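Local coordinates for protein glucose 1-dehydrogenase (Haloferax mediterranei, PDB 2B5W) that oxidises D-glucose to D-glucono-1,5-lactone, and other aldoses likewise, using NADP(+) in preference to NAD(+), with a catalytic zinc ion, at residues A143-L148 with D326-V331; L189-V194 with T317-W322; L205-R210 with V226-T231; D212-I217 with T346-A351. The protein carries 1 engineered substitution. One frame throughout, in Å; residues are numbered along the deposited sequence.

The four contacts join parts of the coenzyme-binding domain to one another and to the catalytic domain. Contact 3 lies within the parallel six-stranded sheet, pairing strand 201-206 with edge strand 224-227, and touches NADP itself; along the chain it is nested inside contact 2, which is nested inside contact 1. Contact 4 takes helix 213-220, which connects those two strands, and packs it on the lead-in to strand 349-353. Contacts 1 and 4 cross along the chain, their centres about 12 Å apart, and share the mixed sheet in which strands 328-333 and 349-353 are neighbours, so these two link the domains. Contacts 1 and 2 share helix 321-327, with centres about 14 Å apart.

Contact 1 of 4, residues A143-L148 with D326-V331; sequences AELGFL and DLVTGV
Leu145 and Val328 mark the nearest approach of the two backbones, with CA atoms 8.8 Å apart, a spacing at which side chains do all the touching. Residues 143-148 bend through a type I beta turn from Ala143 to Gly146 and then a short 3-10 segment, where Leu148 N bonds to Leu145 O at 2.9 Å. Residues 326-331 run from the end of helix 321-327 directly into strand 328-333, Val328 being the first to leave helical torsions.

Phe147 and Val328 meet tip to tip. The phenylalanine CG is placed between its own backbone N and carbonyl carbon (chi1 62°), and the far corner of the ring, CZ, is flanked by both valine methyls, CG1 of Val328 at 4.0 Å, by the ring edge, and CG2 at 4.2 Å. The branched valine suits this position because CG2 also reaches Leu145 CD2 and Leu148 CD1, each at 4.4 Å. Beside them Leu148 CD2 meets Leu327 CD2 at 4.2 Å, leucine on leucine, and both Leu145 and Leu148 also touch Leu324 of helix 321-327.

This small apolar core lies where the chain enters helix 149-164 and where it later returns to the catalytic domain, a crossing characteristic of the zinc-containing alcohol dehydrogenases. Phe147 lies close to the zinc ligand Glu64, with the zinc ion about 9 Å from its side chain.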
# COMPACT_ATOMS: atom_id res chain seq x y z
N ALA A 143 20.04 18.75 -21.90
CA ALA A 143 21.33 18.88 -21.23
C ALA A 143 21.33 20.00 -20.21
O ALA A 143 21.90 19.80 -19.13
CB ALA A 143 22.42 19.12 -22.21
N GLU A 144 20.78 21.17 -20.56
CA GLU A 144 20.81 22.33 -19.67
C GLU A 144 20.20 22.02 -18.32
O GLU A 144 20.75 22.35 -17.26
CB GLU A 144 20.13 23.55 -20.35
CG GLU A 144 20.05 24.79 -19.46
CD GLU A 144 19.17 25.89 -20.01
OE1 GLU A 144 18.85 26.82 -19.22
OE2 GLU A 144 18.79 25.83 -21.19
N LEU A 145 19.05 21.37 -18.33
CA LEU A 145 18.33 21.06 -17.11
C LEU A 145 18.33 19.56 -16.82
O LEU A 145 17.47 19.04 -16.06
CB LEU A 145 16.92 21.61 -17.14
CG LEU A 145 16.83 23.12 -17.29
CD1 LEU A 145 15.34 23.53 -17.28
CD2 LEU A 145 17.62 23.84 -16.18
N GLY A 146 19.37 18.88 -17.29
CA GLY A 146 19.40 17.41 -17.21
C GLY A 146 19.55 16.88 -15.80
O GLY A 146 19.24 15.68 -15.53
N PHE A 147 20.04 17.71 -14.89
CA PHE A 147 20.08 17.39 -13.48
C PHE A 147 18.71 17.21 -12.84
O PHE A 147 18.65 16.83 -11.70
CB PHE A 147 20.92 18.43 -12.72
CG PHE A 147 20.37 19.82 -12.79
CD1 PHE A 147 19.43 20.28 -11.86
CD2 PHE A 147 20.78 20.70 -13.79
CE1 PHE A 147 18.92 21.56 -11.97
CE2 PHE A 147 20.26 21.94 -13.89
CZ PHE A 147 19.35 22.39 -12.99
N LEU A 148 17.63 17.54 -13.56
CA LEU A 148 16.29 17.36 -13.04
C LEU A 148 15.75 15.98 -13.39
O LEU A 148 14.74 15.56 -12.82
CB LEU A 148 15.32 18.40 -13.61
CG LEU A 148 15.56 19.84 -13.18
CD1 LEU A 148 14.51 20.72 -13.82
CD2 LEU A 148 15.56 19.97 -11.70
N ASP A 326 11.25 29.04 -12.80
CA ASP A 326 11.07 29.49 -11.42
C ASP A 326 11.60 28.49 -10.39
O ASP A 326 12.03 28.84 -9.29
CB ASP A 326 9.62 29.85 -11.14
CG ASP A 326 9.14 31.08 -11.91
OD1 ASP A 326 9.93 31.77 -12.58
OD2 ASP A 326 7.95 31.43 -11.88
N LEU A 327 11.56 27.21 -10.73
CA LEU A 327 12.05 26.16 -9.86
C LEU A 327 13.55 26.26 -9.62
O LEU A 327 14.00 26.08 -8.49
CB LEU A 327 11.72 24.79 -10.47
CG LEU A 327 12.14 23.58 -9.60
CD1 LEU A 327 11.17 23.35 -8.49
CD2 LEU A 327 12.27 22.32 -10.50
N VAL A 328 14.29 26.49 -10.70
CA VAL A 328 15.76 26.52 -10.66
C VAL A 328 16.21 27.95 -10.34
O VAL A 328 16.25 28.85 -11.20
CB VAL A 328 16.37 25.97 -11.96
CG1 VAL A 328 17.90 25.97 -11.82
CG2 VAL A 328 15.88 24.56 -12.20
N THR A 329 16.51 28.14 -9.07
CA THR A 329 16.81 29.47 -8.56
C THR A 329 18.25 29.84 -8.71
O THR A 329 18.59 31.04 -8.62
CB THR A 329 16.34 29.62 -7.11
OG1 THR A 329 16.81 28.54 -6.31
CG2 THR A 329 14.82 29.55 -6.97
N GLY A 330 19.12 28.87 -8.98
CA GLY A 330 20.52 29.19 -9.25
C GLY A 330 21.31 28.05 -9.83
O GLY A 330 21.30 26.97 -9.27
N VAL A 331 21.99 28.31 -10.94
CA VAL A 331 22.99 27.43 -11.48
C VAL A 331 24.32 28.18 -11.31
O VAL A 331 24.46 29.32 -11.76
CB VAL A 331 22.74 27.07 -12.93
CG1 VAL A 331 23.81 26.12 -13.40
CG2 VAL A 331 21.37 26.37 -13.06

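Contact 2 of 4, residues L189-V194 with T317-W322; sequences LAMLKV and TKLPKW
Leu319 reaches from the link between two helices onto one side of helix 183-194, and one methyl of its branched end touches Ala190, Met191 and Val194. At the start of the side chain, CB leads neither straight at the helix nor away from it. CG then lies anti to the carbonyl carbon (chi1 -60°), beside the backbone N. Of the two methyls beyond it, CD2 is the one that does the packing. It stands 4.0 Å from Ala190 CB and the same 4.0 Å from Met191 N, so the methyl rests against the helix backbone itself. Further round, CD2 of Leu319 finds Met191 CG at 4.3 Å and Val194 CG2 at 4.4 Å.

Alanine's small methyl at position 190 is consistent with Leu319 CD2 also reaching that backbone; the CA atoms of Ala190 and Leu319 are 6.6 Å apart. Val194, one turn further on, takes the preceding residue: its CG1 lies 3.7 Å from Lys318 O and its CG2 4.0 Å from Lys318 CB, the two side chains crossing obliquely. A lysine fits this margin well, since its first carbon can cover the valine while the rest of the chain extends into an exposed setting.

Pro320, at the N-cap position, starts helix 321-327, so the contact falls just where helix 306-318 gives way to its successor. Met191 lies at the border of the contact, its side chain also packing on Ile152, Thr155 and Glu156 of helix 149-164. Leu189 lies on Leu202 and Cys204 of strand 201-206. The helix is thereby held between the parallel sheet and its neighbouring helices.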
# COMPACT_ATOMS: atom_id res chain seq x y z
N LEU A 189 4.40 18.27 -7.84
CA LEU A 189 3.14 18.96 -8.06
C LEU A 189 2.92 19.28 -9.56
O LEU A 189 1.83 19.08 -10.09
CB LEU A 189 3.11 20.22 -7.19
CG LEU A 189 1.83 21.04 -7.21
CD1 LEU A 189 0.69 20.30 -6.61
CD2 LEU A 189 2.10 22.39 -6.49
N ALA A 190 3.96 19.78 -10.25
CA ALA A 190 3.89 20.04 -11.67
C ALA A 190 3.71 18.76 -12.46
O ALA A 190 2.95 18.71 -13.44
CB ALA A 190 5.12 20.78 -12.16
N MET A 191 4.39 17.70 -12.04
CA MET A 191 4.17 16.40 -12.67
C MET A 191 2.71 15.91 -12.54
O MET A 191 2.14 15.38 -13.46
CB MET A 191 5.12 15.33 -12.13
CG MET A 191 6.58 15.65 -12.39
SD MET A 191 7.71 14.51 -11.58
CE MET A 191 7.19 12.93 -12.32
N LEU A 192 2.12 16.08 -11.37
CA LEU A 192 0.75 15.66 -11.15
C LEU A 192 -0.21 16.48 -12.01
O LEU A 192 -1.20 15.97 -12.50
CB LEU A 192 0.36 15.72 -9.66
CG LEU A 192 1.10 14.69 -8.81
CD1 LEU A 192 0.96 15.00 -7.33
CD2 LEU A 192 0.61 13.26 -9.09
N LYS A 193 0.11 17.75 -12.25
CA LYS A 193 -0.75 18.56 -13.07
C LYS A 193 -0.88 17.99 -14.47
O LYS A 193 -1.93 18.12 -15.12
CB LYS A 193 -0.19 19.98 -13.14
CG LYS A 193 -1.07 20.97 -13.87
CD LYS A 193 -0.51 22.36 -13.74
CE LYS A 193 -1.31 23.39 -14.53
NZ LYS A 193 -2.52 23.74 -13.79
N VAL A 194 0.22 17.40 -14.98
CA VAL A 194 0.23 16.85 -16.33
C VAL A 194 0.07 15.33 -16.42
O VAL A 194 0.08 14.76 -17.53
CB VAL A 194 1.48 17.32 -17.16
CG1 VAL A 194 1.51 18.82 -17.24
CG2 VAL A 194 2.76 16.77 -16.60
N THR A 317 9.25 17.20 -20.99
CA THR A 317 8.73 17.91 -22.15
C THR A 317 7.37 18.56 -21.95
O THR A 317 7.00 19.55 -22.60
CB THR A 317 8.71 16.92 -23.33
OG1 THR A 317 10.05 16.45 -23.59
CG2 THR A 317 8.30 17.57 -24.56
N LYS A 318 6.60 18.01 -20.99
CA LYS A 318 5.29 18.52 -20.66
C LYS A 318 5.25 19.56 -19.55
O LYS A 318 4.21 20.19 -19.30
CB LYS A 318 4.40 17.36 -20.22
CG LYS A 318 4.20 16.33 -21.26
CD LYS A 318 3.22 15.22 -20.83
CE LYS A 318 3.22 14.05 -21.82
NZ LYS A 318 2.82 12.71 -21.21
N LEU A 319 6.34 19.73 -18.86
CA LEU A 319 6.35 20.71 -17.76
C LEU A 319 6.35 22.14 -18.33
O LEU A 319 6.99 22.41 -19.34
CB LEU A 319 7.54 20.47 -16.83
CG LEU A 319 7.60 19.10 -16.16
CD1 LEU A 319 8.91 18.94 -15.43
CD2 LEU A 319 6.43 18.82 -15.34
N PRO A 320 5.64 23.08 -17.72
CA PRO A 320 5.65 24.45 -18.27
C PRO A 320 7.02 25.11 -18.23
O PRO A 320 7.79 24.89 -17.27
CB PRO A 320 4.67 25.20 -17.37
CG PRO A 320 3.95 24.20 -16.65
CD PRO A 320 4.80 22.96 -16.52
N LYS A 321 7.34 25.94 -19.25
CA LYS A 321 8.66 26.58 -19.29
C LYS A 321 8.81 27.53 -18.12
O LYS A 321 9.88 27.59 -17.53
CB LYS A 321 8.87 27.36 -20.58
CG LYS A 321 9.46 26.48 -21.64
CD LYS A 321 8.48 25.41 -22.07
CE LYS A 321 9.00 24.58 -23.22
NZ LYS A 321 8.26 23.32 -23.40
N TRP A 322 7.74 28.25 -17.74
CA TRP A 322 7.84 29.18 -16.61
C TRP A 322 8.18 28.43 -15.35
O TRP A 322 8.84 28.97 -14.50
CB TRP A 322 6.54 30.02 -16.36
CG TRP A 322 5.43 29.22 -15.75
CD1 TRP A 322 4.42 28.58 -16.42
CD2 TRP A 322 5.23 28.89 -14.35
NE1 TRP A 322 3.61 27.91 -15.54
CE2 TRP A 322 4.08 28.08 -14.26
CE3 TRP A 322 5.91 29.21 -13.19
CZ2 TRP A 322 3.62 27.57 -13.05
CZ3 TRP A 322 5.45 28.72 -11.98
CH2 TRP A 322 4.31 27.90 -11.92

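Contact 3 of 4, residues L205-R210 with V226-T231; sequences LGRRDR and VDSRQT. With NAP (NADP nicotinamide-adenine-dinucleotide phosphate), chain I.
Gly206 pairs with residues 226-228 as parallel strands do: its N donates to Val226 O at 2.9 Å, and its O accepts from Ser228 N. Gly206 C packs on C2A of NADP at 3.4 Å. Serine suits position 228 because its hydroxyl, OG, donates to adenine N1A at 2.7 Å. Thr231 O is buried with no partner in the model.

Asp209, Asp227 and Arg229 form a salt-bridge network. Asp227 OD1 accepts from Arg229 N, closing an Asx turn, and on its syn lone pair from Arg229 NE, nearly straight at 177°. Arg229 NH2 bonds to Asp227 OD2 and, at 2.9 Å, to Asp209 OD1, which it meets from above the carboxylate plane.

Arg207 and Arg208 grip the 2'-phosphate. Arg207 gives NE and NH2 to O3X while one face of its guanidinium covers adenine N7A; Arg208 gives NE to O2X at 2.9 Å and NH2 to O1X, with Asp212 taking its NH1. An alanine in place of Arg207 would probably leave O3X without these two donors and the adenine without the guanidinium lying over N7A.

Two positive groups on one phosphate fit the preference for NADP(+), and the aspartates probably temper the charge of Arg229.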
# COMPACT_ATOMS: atom_id res chain seq x y z
N LEU A 205 1.18 21.30 0.55
CA LEU A 205 1.38 21.67 1.96
C LEU A 205 2.75 22.29 2.18
O LEU A 205 3.78 21.73 1.80
CB LEU A 205 1.28 20.42 2.84
CG LEU A 205 1.17 20.66 4.36
CD1 LEU A 205 -0.27 20.93 4.72
CD2 LEU A 205 1.73 19.45 5.12
N GLY A 206 2.77 23.41 2.89
CA GLY A 206 3.99 24.06 3.33
C GLY A 206 3.74 24.76 4.67
O GLY A 206 2.66 24.60 5.22
N ARG A 207 4.69 25.56 5.10
CA ARG A 207 4.57 26.29 6.37
C ARG A 207 5.31 27.63 6.28
O ARG A 207 6.02 28.03 7.20
CB ARG A 207 5.04 25.42 7.54
CG ARG A 207 6.42 24.92 7.48
CD ARG A 207 6.76 23.98 8.64
NE ARG A 207 8.11 23.50 8.51
CZ ARG A 207 8.67 22.61 9.32
NH1 ARG A 207 7.96 22.09 10.32
NH2 ARG A 207 9.92 22.22 9.12
N ARG A 208 5.11 28.28 5.14
CA ARG A 208 5.73 29.58 4.83
C ARG A 208 4.77 30.73 4.94
O ARG A 208 3.56 30.62 4.65
CB ARG A 208 6.25 29.59 3.39
CG ARG A 208 7.29 28.53 3.10
CD ARG A 208 8.57 28.71 3.84
NE ARG A 208 9.51 27.60 3.63
CZ ARG A 208 10.25 27.45 2.54
NH1 ARG A 208 10.21 28.33 1.56
NH2 ARG A 208 11.08 26.40 2.45
N ASP A 209 5.35 31.87 5.34
CA ASP A 209 4.67 33.16 5.22
C ASP A 209 4.96 33.78 3.87
O ASP A 209 6.09 33.70 3.37
CB ASP A 209 5.15 34.14 6.32
CG ASP A 209 5.03 33.57 7.72
OD1 ASP A 209 3.94 33.08 8.08
OD2 ASP A 209 5.97 33.58 8.54
N ARG A 210 3.97 34.49 3.35
CA ARG A 210 4.13 35.34 2.18
C ARG A 210 5.00 36.58 2.51
O ARG A 210 5.00 37.03 3.67
CB ARG A 210 2.78 35.77 1.65
CG ARG A 210 1.83 34.64 1.23
CD ARG A 210 0.43 35.11 0.98
NE ARG A 210 -0.45 33.97 0.75
CZ ARG A 210 -0.67 33.41 -0.40
NH1 ARG A 210 -0.12 33.87 -1.51
NH2 ARG A 210 -1.43 32.32 -0.43
N VAL A 226 -1.63 25.02 1.11
CA VAL A 226 -2.12 24.63 2.44
C VAL A 226 -1.00 24.84 3.43
O VAL A 226 0.03 24.16 3.44
CB VAL A 226 -2.65 23.16 2.47
CG1 VAL A 226 -3.24 22.85 3.86
CG2 VAL A 226 -3.66 22.95 1.40
N ASP A 227 -1.18 25.84 4.30
CA ASP A 227 -0.23 26.12 5.33
C ASP A 227 -0.57 25.24 6.52
O ASP A 227 -1.65 25.36 7.07
CB ASP A 227 -0.36 27.60 5.71
CG ASP A 227 0.57 28.03 6.80
OD1 ASP A 227 1.29 27.22 7.45
OD2 ASP A 227 0.68 29.27 7.05
N SER A 228 0.33 24.34 6.87
CA SER A 228 0.10 23.34 7.90
C SER A 228 -0.05 23.93 9.30
O SER A 228 -0.55 23.27 10.19
CB SER A 228 1.22 22.33 7.91
OG SER A 228 2.47 22.85 8.28
N ARG A 229 0.44 25.15 9.47
CA ARG A 229 0.26 25.88 10.74
C ARG A 229 -1.19 26.32 10.95
O ARG A 229 -1.63 26.55 12.07
CB ARG A 229 1.20 27.07 10.76
CG ARG A 229 2.69 26.69 10.65
CD ARG A 229 3.60 27.84 10.45
NE ARG A 229 3.25 28.55 9.23
CZ ARG A 229 3.72 29.73 8.89
NH1 ARG A 229 4.59 30.35 9.67
NH2 ARG A 229 3.33 30.28 7.75
N GLN A 230 -1.92 26.45 9.86
CA GLN A 230 -3.34 26.75 9.86
C GLN A 230 -4.23 25.52 9.75
O GLN A 230 -5.25 25.41 10.46
CB GLN A 230 -3.65 27.64 8.67
CG GLN A 230 -2.95 28.97 8.70
CD GLN A 230 -3.40 29.82 9.87
OE1 GLN A 230 -4.60 29.89 10.16
NE2 GLN A 230 -2.45 30.43 10.55
N THR A 231 -3.87 24.63 8.83
CA THR A 231 -4.66 23.46 8.51
C THR A 231 -3.77 22.23 8.52
O THR A 231 -3.05 21.99 7.55
CB THR A 231 -5.29 23.62 7.13
OG1 THR A 231 -6.08 24.81 7.07
CG2 THR A 231 -6.26 22.47 6.85
PA NAP I . 13.48 19.59 1.45
O1A NAP I . 14.09 19.60 2.77
O2A NAP I . 14.09 20.62 0.49
O5B NAP I . 11.93 19.89 1.53
C5B NAP I . 11.09 19.46 2.57
C4B NAP I . 10.07 20.57 2.64
O4B NAP I . 9.03 20.14 3.49
C3B NAP I . 10.62 21.90 3.19
O3B NAP I . 10.46 22.98 2.29
C2B NAP I . 9.83 22.11 4.48
O2B NAP I . 9.41 23.44 4.72
C1B NAP I . 8.61 21.24 4.27
N9A NAP I . 8.09 20.75 5.53
C8A NAP I . 8.75 19.98 6.46
N7A NAP I . 7.92 19.75 7.49
C5A NAP I . 6.73 20.40 7.24
C6A NAP I . 5.52 20.52 7.93
N6A NAP I . 5.33 19.99 9.16
N1A NAP I . 4.50 21.25 7.37
C2A NAP I . 4.63 21.84 6.14
N3A NAP I . 5.83 21.73 5.44
C4A NAP I . 6.84 21.01 5.98
O3 NAP I . 13.74 18.21 0.72
PN NAP I . 13.44 17.72 -0.80
O1N NAP I . 12.19 18.32 -1.35
O2N NAP I . 14.68 17.69 -1.64
O5D NAP I . 13.10 16.28 -0.20
C5D NAP I . 11.86 16.03 0.42
C4D NAP I . 11.90 14.73 1.23
O4D NAP I . 12.09 13.65 0.31
C3D NAP I . 13.06 14.66 2.22
O3D NAP I . 12.64 14.06 3.44
C2D NAP I . 14.08 13.79 1.50
O2D NAP I . 15.02 13.15 2.32
C1D NAP I . 13.17 12.82 0.75
N1N NAP I . 13.71 12.23 -0.48
C2N NAP I . 13.49 10.90 -0.61
C3N NAP I . 13.87 10.27 -1.77
C7N NAP I . 13.43 8.84 -1.90
O7N NAP I . 14.03 8.21 -2.99
N7N NAP I . 12.55 8.30 -1.00
C4N NAP I . 14.52 10.94 -2.80
C5N NAP I . 14.72 12.31 -2.66
C6N NAP I . 14.29 12.96 -1.49
P2B NAP I . 10.34 24.50 5.59
O1X NAP I . 11.56 24.83 4.89
O2X NAP I . 9.39 25.70 5.76
O3X NAP I . 10.66 23.88 6.95

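Contact 4 of 4, residues D212-I217 with T346-A351; sequences DPTIDI and TTIKTA. With K (potassium ion), chain D.
Ile348 fills the apolar part of this contact mainly with its CD1 methyl, set against the start of helix 213-220. It meets Ile217 CD1 tip to tip at 3.7 Å, lies 4.0 Å from Pro213 CB, and stands 4.1 Å from Thr214 CG2. A long, branched isoleucine suits the site: CG1, turned anti to the carbonyl carbon (chi1 -60°), is set beside Thr214 CG2, and the extra carbon, CD1, reaches on to Ile217 and Pro213. Pro213, well placed in a first helical turn, also sets CG 4.0 Å from Thr346 CA.

The polar bonds lie within the helix start. Asp212 OD1 accepts three: from Thr214 N at 2.8 Å, from Ile215 N on its anti lone pair, and from Thr214 OG1 at 2.6 Å. Thr214 OG1 also pairs with Asn181 ND2, so the threonine serves both the cap and, through its methyl, the apolar patch. An alanine here would probably leave Asp212 OD1 and Asn181 each short of a partner and open a gap beside Ile348.

The metal contact is Thr347 O, 2.7 Å from a potassium ion that Asp344 O also binds.

Asp212 is a classic aspartate N-cap, here opening the helix of a Rossmann beta-alpha-beta unit made of strand 201-206, helix 213-220 and strand 224-227.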
# COMPACT_ATOMS: atom_id res chain seq x y z
N ASP A 212 6.71 34.40 -0.61
CA ASP A 212 7.55 33.19 -0.65
C ASP A 212 7.47 32.60 -2.05
O ASP A 212 6.39 32.51 -2.63
CB ASP A 212 7.04 32.19 0.36
CG ASP A 212 7.91 30.98 0.44
OD1 ASP A 212 7.64 30.08 -0.42
OD2 ASP A 212 8.81 30.83 1.29
N PRO A 213 8.61 32.24 -2.63
CA PRO A 213 8.59 31.78 -4.05
C PRO A 213 8.04 30.37 -4.24
O PRO A 213 7.62 30.03 -5.37
CB PRO A 213 10.06 31.81 -4.46
CG PRO A 213 10.81 31.59 -3.20
CD PRO A 213 9.99 32.30 -2.10
N THR A 214 7.99 29.57 -3.19
CA THR A 214 7.32 28.27 -3.29
C THR A 214 5.80 28.42 -3.30
O THR A 214 5.11 27.80 -4.07
CB THR A 214 7.76 27.23 -2.20
OG1 THR A 214 7.23 27.56 -0.91
CG2 THR A 214 9.26 27.19 -1.99
N ILE A 215 5.28 29.33 -2.49
CA ILE A 215 3.86 29.64 -2.57
C ILE A 215 3.50 30.14 -3.96
O ILE A 215 2.48 29.78 -4.56
CB ILE A 215 3.47 30.69 -1.50
CG1 ILE A 215 3.75 30.14 -0.09
CG2 ILE A 215 1.98 31.06 -1.66
CD1 ILE A 215 3.38 31.12 1.10
N ASP A 216 4.35 31.01 -4.51
CA ASP A 216 4.08 31.56 -5.78
C ASP A 216 4.03 30.45 -6.85
O ASP A 216 3.18 30.45 -7.70
CB ASP A 216 5.14 32.57 -6.17
CG ASP A 216 5.10 33.86 -5.37
OD1 ASP A 216 4.08 34.12 -4.70
OD2 ASP A 216 6.09 34.64 -5.41
N ILE A 217 4.97 29.48 -6.77
CA ILE A 217 4.96 28.38 -7.75
C ILE A 217 3.71 27.54 -7.60
O ILE A 217 3.03 27.20 -8.56
CB ILE A 217 6.23 27.51 -7.58
CG1 ILE A 217 7.41 28.18 -8.27
CG2 ILE A 217 6.00 26.11 -8.22
CD1 ILE A 217 8.75 27.55 -7.95
N THR A 346 14.38 31.29 -0.14
CA THR A 346 14.40 31.69 -1.54
C THR A 346 15.19 30.78 -2.47
O THR A 346 15.25 31.05 -3.69
CB THR A 346 14.93 33.10 -1.71
OG1 THR A 346 16.25 33.18 -1.17
CG2 THR A 346 14.09 34.09 -0.96
N THR A 347 15.84 29.75 -1.90
CA THR A 347 16.60 28.77 -2.68
C THR A 347 15.69 27.59 -2.86
O THR A 347 15.23 27.03 -1.89
CB THR A 347 17.86 28.37 -1.93
OG1 THR A 347 18.66 29.55 -1.70
CG2 THR A 347 18.73 27.52 -2.80
N ILE A 348 15.36 27.25 -4.10
CA ILE A 348 14.48 26.11 -4.32
C ILE A 348 15.31 24.97 -4.89
O ILE A 348 15.59 24.01 -4.19
CB ILE A 348 13.30 26.47 -5.20
CG1 ILE A 348 12.49 27.58 -4.53
CG2 ILE A 348 12.44 25.22 -5.46
CD1 ILE A 348 11.38 28.12 -5.37
N LYS A 349 15.69 25.06 -6.15
CA LYS A 349 16.58 24.09 -6.76
C LYS A 349 17.82 24.76 -7.34
O LYS A 349 17.70 25.72 -8.07
CB LYS A 349 15.86 23.36 -7.89
CG LYS A 349 16.67 22.29 -8.55
CD LYS A 349 16.84 21.15 -7.56
CE LYS A 349 17.54 19.99 -8.13
NZ LYS A 349 17.63 18.98 -7.04
N THR A 350 18.98 24.18 -7.05
CA THR A 350 20.26 24.68 -7.54
C THR A 350 21.04 23.58 -8.17
O THR A 350 20.74 22.41 -7.97
CB THR A 350 21.11 25.25 -6.42
OG1 THR A 350 21.41 24.22 -5.47
CG2 THR A 350 20.38 26.35 -5.62
N ALA A 351 22.03 23.97 -8.94
CA ALA A 351 22.98 23.05 -9.52
C ALA A 351 24.33 23.74 -9.64
O ALA A 351 24.41 24.95 -9.59
CB ALA A 351 22.53 22.59 -10.90
K K D . 14.89 25.97 0.55